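E3 ubiquitin-protein ligase ORTHRUS 2 (Arabidopsis thaliana, PDB 7DUF) is a RING-type E3 ubiquitin ligase, probably involved in DNA methylation, whose zinc-binding PHD finger does not recognise the histone H3K4 peptide. Local coordinates at residues 19-30 with 40-48. Sequence-based numbering, arbitrary orientation.
Sequences CMRCKSNPPPEE and PWHVSCLSS. With ZN (zinc ion), chain D.
The edge of the His42 imidazole meets Cys19, Cys22 and Glu30, its ND1 binding the zinc ion, and with Cys45 it completes the three-cysteine, one-histidine zinc site of a PHD finger. The CxxC pair Cys19 and Cys22 supplies two thiolates from the 19-30 loop, while His42, in strand 40-42, and Cys45, just beyond it, supply the other two ligands, so the zinc ion ties both segments together. Cysteine suits these places because its soft sulfur binds zinc tightly; each SG of Cys19, Cys22 and Cys45 lies 2.3 Å from the metal. The turn after Cys19 directs backbone N-H groups at its sulfur: Arg21 N donates to Cys19 SG, and Cys22 N adds a weaker bond, which would be expected to ease the charge on the thiolate.

The imidazole of His42 extends with CG anti to the backbone N (chi1 -171°), bringing His42 ND1 to 2.1 Å from zinc. Its other nitrogen, NE2, meets Glu30, whose outstretched side chain accepts the proton at OE2, 2.8 Å from His42 NE2. The bond is nearly straight, lies in the ring plane and runs nearly along the C-O axis of OE2. Carboxylate and ring are almost coplanar, 10° apart; metal on ND1 and carboxylate on NE2 together fix the ring's rotation, and the acidic partner probably strengthens ND1 as a ligand. Pro26 lays its CG over one ring face in a CH-pi contact, 3.7 Å from the centroid of His42, a use well matched to a rigid, compact ring whose C-H groups can lie against an aromatic face, while Ser44 CB lies over the rim of the opposite face. Arg21 reaches alongside Cys45, the edge of its guanidinium turned to the sulfur. Where the loop leads into strand 31-33, partner of 40-42 in the small antiparallel sheet, Val43 N donates to Glu30 O at 3.0 Å.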
ATOM      1  N   CYS A  19      16.964  -1.839  -3.232  1.00 76.25           N
ATOM      2  CA  CYS A  19      16.806  -0.515  -3.822  1.00 71.39           C
ATOM      3  C   CYS A  19      18.034  -0.174  -4.655  1.00 69.55           C
ATOM      4  O   CYS A  19      19.161  -0.178  -4.146  1.00 70.93           O
ATOM      5  CB  CYS A  19      16.591   0.534  -2.734  1.00 72.80           C
ATOM      6  SG  CYS A  19      16.346   2.217  -3.359  1.00 84.66           S
ATOM      7  N   MET A  20      17.815   0.123  -5.937  1.00 70.91           N
ATOM      8  CA  MET A  20      18.922   0.442  -6.830  1.00 69.04           C
ATOM      9  C   MET A  20      19.639   1.724  -6.430  1.00 68.99           C
ATOM     10  O   MET A  20      20.766   1.955  -6.880  1.00 73.96           O
ATOM     11  CB  MET A  20      18.414   0.561  -8.267  1.00 68.73           C
ATOM     12  CG  MET A  20      17.795  -0.709  -8.829  1.00 66.75           C
ATOM     13  SD  MET A  20      17.868  -0.743 -10.631  1.00 83.35           S
ATOM     14  CE  MET A  20      16.317  -1.546 -11.027  1.00 72.86           C
ATOM     15  N   ARG A  21      19.019   2.558  -5.596  1.00 69.84           N
ATOM     16  CA  ARG A  21      19.589   3.848  -5.231  1.00 67.81           C
ATOM     17  C   ARG A  21      20.378   3.788  -3.927  1.00 71.78           C
ATOM     18  O   ARG A  21      21.528   4.236  -3.876  1.00 79.19           O
ATOM     19  CB  ARG A  21      18.478   4.898  -5.128  1.00 66.17           C
ATOM     20  CG  ARG A  21      18.980   6.330  -5.068  1.00 77.40           C
ATOM     21  CD  ARG A  21      17.843   7.321  -5.254  1.00 75.11           C
ATOM     22  NE  ARG A  21      18.308   8.700  -5.180  1.00 80.15           N
ATOM     23  CZ  ARG A  21      18.485   9.369  -4.049  1.00 90.10           C
ATOM     24  NH1 ARG A  21      18.240   8.816  -2.872  1.00 85.58           N
ATOM     25  NH2 ARG A  21      18.921  10.625  -4.100  1.00 97.97           N
ATOM     26  N   CYS A  22      19.784   3.245  -2.865  1.00 77.32           N
ATOM     27  CA  CYS A  22      20.404   3.252  -1.547  1.00 81.04           C
ATOM     28  C   CYS A  22      21.003   1.907  -1.151  1.00 75.09           C
ATOM     29  O   CYS A  22      21.518   1.783  -0.035  1.00 85.96           O
ATOM     30  CB  CYS A  22      19.391   3.700  -0.486  1.00 81.53           C
ATOM     31  SG  CYS A  22      18.154   2.462  -0.039  1.00 84.02           S
ATOM     32  N   LYS A  23      20.944   0.903  -2.029  1.00 76.78           N
ATOM     33  CA  LYS A  23      21.607  -0.387  -1.812  1.00 89.05           C
ATOM     34  C   LYS A  23      21.092  -1.090  -0.558  1.00 89.18           C
ATOM     35  O   LYS A  23      21.844  -1.764   0.151  1.00 97.15           O
ATOM     36  CB  LYS A  23      23.128  -0.222  -1.745  1.00 95.64           C
ATOM     37  CG  LYS A  23      23.769   0.228  -3.041  1.00 89.38           C
ATOM     38  CD  LYS A  23      23.779  -0.889  -4.058  1.00 80.47           C
ATOM     39  CE  LYS A  23      23.382  -0.376  -5.423  1.00 83.23           C
ATOM     40  NZ  LYS A  23      22.702  -1.444  -6.190  1.00 82.89           N
ATOM     41  N   SER A  24      19.802  -0.938  -0.277  1.00 83.69           N
ATOM     42  CA  SER A  24      19.178  -1.564   0.876  1.00 80.91           C
ATOM     43  C   SER A  24      17.992  -2.410   0.430  1.00 83.94           C
ATOM     44  O   SER A  24      17.435  -2.218  -0.654  1.00 85.35           O
ATOM     45  CB  SER A  24      18.718  -0.519   1.901  1.00 78.06           C
ATOM     46  OG  SER A  24      17.639  -1.009   2.678  1.00 93.58           O
ATOM     47  N   ASN A  25      17.616  -3.363   1.286  1.00 78.21           N
ATOM     48  CA  ASN A  25      16.439  -4.188   1.063  1.00 81.32           C
ATOM     49  C   ASN A  25      15.297  -3.621   1.893  1.00 87.54           C
ATOM     50  O   ASN A  25      15.238  -3.869   3.106  1.00 96.08           O
ATOM     51  CB  ASN A  25      16.714  -5.645   1.440  1.00 92.29           C
ATOM     52  CG  ASN A  25      15.722  -6.608   0.817  1.00103.15           C
ATOM     53  OD1 ASN A  25      14.532  -6.310   0.708  1.00101.57           O
ATOM     54  ND2 ASN A  25      16.211  -7.770   0.398  1.00 97.72           N
ATOM     55  N   PRO A  26      14.379  -2.861   1.303  1.00 92.05           N
ATOM     56  CA  PRO A  26      13.357  -2.168   2.093  1.00 90.66           C
ATOM     57  C   PRO A  26      12.401  -3.148   2.748  1.00 89.94           C
ATOM     58  O   PRO A  26      11.950  -4.114   2.113  1.00 87.13           O
ATOM     59  CB  PRO A  26      12.633  -1.301   1.050  1.00 88.37           C
ATOM     60  CG  PRO A  26      13.600  -1.182  -0.087  1.00 86.95           C
ATOM     61  CD  PRO A  26      14.300  -2.504  -0.122  1.00 92.72           C
ATOM     62  N   PRO A  27      12.072  -2.934   4.019  1.00 82.68           N
ATOM     63  CA  PRO A  27      11.030  -3.734   4.669  1.00 77.83           C
ATOM     64  C   PRO A  27       9.667  -3.418   4.078  1.00 83.51           C
ATOM     65  O   PRO A  27       9.514  -2.412   3.369  1.00 87.52           O
ATOM     66  CB  PRO A  27      11.124  -3.302   6.141  1.00 74.09           C
ATOM     67  CG  PRO A  27      11.739  -1.945   6.096  1.00 81.03           C
ATOM     68  CD  PRO A  27      12.691  -1.968   4.941  1.00 81.62           C
ATOM     69  N   PRO A  28       8.652  -4.252   4.339  1.00 81.32           N
ATOM     70  CA  PRO A  28       7.336  -4.012   3.719  1.00 74.88           C
ATOM     71  C   PRO A  28       6.746  -2.652   4.045  1.00 75.55           C
ATOM     72  O   PRO A  28       6.073  -2.059   3.192  1.00 75.23           O
ATOM     73  CB  PRO A  28       6.474  -5.150   4.280  1.00 78.13           C
ATOM     74  CG  PRO A  28       7.451  -6.214   4.651  1.00 78.02           C
ATOM     75  CD  PRO A  28       8.652  -5.476   5.157  1.00 79.64           C
ATOM     76  N   GLU A  29       6.980  -2.134   5.253  1.00 76.47           N
ATOM     77  CA  GLU A  29       6.482  -0.814   5.619  1.00 71.43           C
ATOM     78  C   GLU A  29       7.167   0.309   4.851  1.00 73.73           C
ATOM     79  O   GLU A  29       6.744   1.464   4.972  1.00 75.31           O
ATOM     80  CB  GLU A  29       6.648  -0.591   7.123  1.00 70.74           C
ATOM     81  CG  GLU A  29       8.044  -0.883   7.644  1.00 74.18           C
ATOM     82  CD  GLU A  29       8.144  -2.245   8.303  1.00 67.30           C
ATOM     83  N   GLU A  30       8.206   0.003   4.073  1.00 71.47           N
ATOM     84  CA  GLU A  30       8.884   0.990   3.242  1.00 71.30           C
ATOM     85  C   GLU A  30       8.808   0.654   1.759  1.00 67.58           C
ATOM     86  O   GLU A  30       9.519   1.271   0.958  1.00 70.59           O
ATOM     87  CB  GLU A  30      10.350   1.130   3.663  1.00 77.70           C
ATOM     88  CG  GLU A  30      10.562   1.410   5.139  1.00 89.26           C
ATOM     89  CD  GLU A  30      11.957   1.924   5.433  1.00 97.90           C
ATOM     90  OE1 GLU A  30      12.327   1.994   6.625  1.00108.39           O
ATOM     91  OE2 GLU A  30      12.684   2.260   4.473  1.00 93.46           O
ATOM     92  N   PRO A  40       8.261  -2.690  -7.683  1.00 69.62           N
ATOM     93  CA  PRO A  40       8.443  -2.215  -6.308  1.00 63.00           C
ATOM     94  C   PRO A  40       9.401  -1.036  -6.255  1.00 64.96           C
ATOM     95  O   PRO A  40      10.432  -1.013  -6.933  1.00 71.84           O
ATOM     96  CB  PRO A  40       9.020  -3.437  -5.585  1.00 63.81           C
ATOM     97  CG  PRO A  40       9.717  -4.203  -6.654  1.00 67.88           C
ATOM     98  CD  PRO A  40       8.940  -3.975  -7.925  1.00 70.83           C
ATOM     99  N   TRP A  41       9.043  -0.046  -5.445  1.00 61.39           N
ATOM    100  CA  TRP A  41       9.857   1.144  -5.251  1.00 57.51           C
ATOM    101  C   TRP A  41      10.096   1.354  -3.766  1.00 66.94           C
ATOM    102  O   TRP A  41       9.215   1.088  -2.942  1.00 79.06           O
ATOM    103  CB  TRP A  41       9.188   2.391  -5.849  1.00 56.54           C
ATOM    104  CG  TRP A  41       9.116   2.384  -7.342  1.00 55.05           C
ATOM    105  CD1 TRP A  41       8.323   1.592  -8.118  1.00 60.79           C
ATOM    106  CD2 TRP A  41       9.860   3.212  -8.244  1.00 57.22           C
ATOM    107  NE1 TRP A  41       8.531   1.870  -9.446  1.00 63.64           N
ATOM    108  CE2 TRP A  41       9.469   2.863  -9.550  1.00 58.50           C
ATOM    109  CE3 TRP A  41      10.821   4.214  -8.072  1.00 64.59           C
ATOM    110  CZ2 TRP A  41      10.003   3.479 -10.681  1.00 66.33           C
ATOM    111  CZ3 TRP A  41      11.352   4.824  -9.196  1.00 67.35           C
ATOM    112  CH2 TRP A  41      10.942   4.455 -10.483  1.00 66.88           C
ATOM    113  N   HIS A  42      11.292   1.828  -3.425  1.00 62.94           N
ATOM    114  CA  HIS A  42      11.606   2.184  -2.047  1.00 66.26           C
ATOM    115  C   HIS A  42      10.993   3.547  -1.753  1.00 66.79           C
ATOM    116  O   HIS A  42      11.434   4.565  -2.299  1.00 70.86           O
ATOM    117  CB  HIS A  42      13.114   2.192  -1.824  1.00 72.80           C
ATOM    118  CG  HIS A  42      13.509   2.331  -0.387  1.00 71.33           C
ATOM    119  ND1 HIS A  42      14.797   2.625   0.007  1.00 80.40           N
ATOM    120  CD2 HIS A  42      12.784   2.217   0.750  1.00 71.84           C
ATOM    121  CE1 HIS A  42      14.848   2.686   1.325  1.00 80.58           C
ATOM    122  NE2 HIS A  42      13.639   2.443   1.801  1.00 75.56           N
ATOM    123  N   VAL A  43       9.973   3.571  -0.890  1.00 66.93           N
ATOM    124  CA  VAL A  43       9.209   4.795  -0.666  1.00 69.22           C
ATOM    125  C   VAL A  43      10.074   5.880  -0.041  1.00 67.89           C
ATOM    126  O   VAL A  43       9.791   7.075  -0.195  1.00 72.38           O
ATOM    127  CB  VAL A  43       7.960   4.496   0.191  1.00 69.50           C
ATOM    128  CG1 VAL A  43       8.293   4.533   1.677  1.00 68.06           C
ATOM    129  CG2 VAL A  43       6.842   5.475  -0.140  1.00 70.47           C
ATOM    130  N   SER A  44      11.144   5.496   0.659  1.00 70.30           N
ATOM    131  CA  SER A  44      12.023   6.493   1.259  1.00 69.70           C
ATOM    132  C   SER A  44      12.790   7.266   0.193  1.00 71.83           C
ATOM    133  O   SER A  44      12.988   8.479   0.321  1.00 73.67           O
ATOM    134  CB  SER A  44      12.989   5.822   2.234  1.00 73.45           C
ATOM    135  OG  SER A  44      14.247   6.476   2.233  1.00 88.21           O
ATOM    136  N   CYS A  45      13.217   6.584  -0.867  1.00 74.56           N
ATOM    137  CA  CYS A  45      14.045   7.179  -1.906  1.00 67.48           C
ATOM    138  C   CYS A  45      13.233   7.850  -3.008  1.00 65.40           C
ATOM    139  O   CYS A  45      13.796   8.188  -4.054  1.00 77.54           O
ATOM    140  CB  CYS A  45      14.962   6.117  -2.517  1.00 63.04           C
ATOM    141  SG  CYS A  45      16.273   5.533  -1.416  1.00 71.75           S
ATOM    142  N   LEU A  46      11.933   8.045  -2.807  1.00 67.53           N
ATOM    143  CA  LEU A  46      11.116   8.701  -3.815  1.00 63.36           C
ATOM    144  C   LEU A  46      11.312  10.214  -3.763  1.00 71.35           C
ATOM    145  O   LEU A  46      11.820  10.769  -2.787  1.00 76.14           O
ATOM    146  CB  LEU A  46       9.640   8.358  -3.620  1.00 67.01           C
ATOM    147  CG  LEU A  46       9.172   7.004  -4.157  1.00 63.69           C
ATOM    148  CD1 LEU A  46       7.685   6.815  -3.901  1.00 65.65           C
ATOM    149  CD2 LEU A  46       9.484   6.875  -5.640  1.00 57.98           C
ATOM    150  N   SER A  47      10.904  10.881  -4.844  1.00 70.43           N
ATOM    151  CA  SER A  47      10.956  12.338  -4.874  1.00 66.35           C
ATOM    152  C   SER A  47       9.743  12.944  -4.178  1.00 73.70           C
ATOM    153  O   SER A  47       9.879  13.860  -3.359  1.00 80.71           O
ATOM    154  CB  SER A  47      11.049  12.835  -6.319  1.00 68.63           C
ATOM    155  OG  SER A  47      12.399  12.997  -6.717  1.00 78.37           O
ATOM    156  N   SER A  48       8.551  12.440  -4.491  1.00 73.82           N
ATOM    157  CA  SER A  48       7.307  12.890  -3.870  1.00 68.52           C
ATOM    158  C   SER A  48       6.552  11.663  -3.378  1.00 63.51           C
ATOM    159  O   SER A  48       5.741  11.083  -4.113  1.00 62.25           O
ATOM    160  CB  SER A  48       6.463  13.709  -4.844  1.00 71.91           C
ATOM    161  OG  SER A  48       7.030  14.990  -5.059  1.00 89.91           O
TER
HETATM  162 ZN    ZN D 402      16.337   3.217  -1.265  1.00 94.69          ZN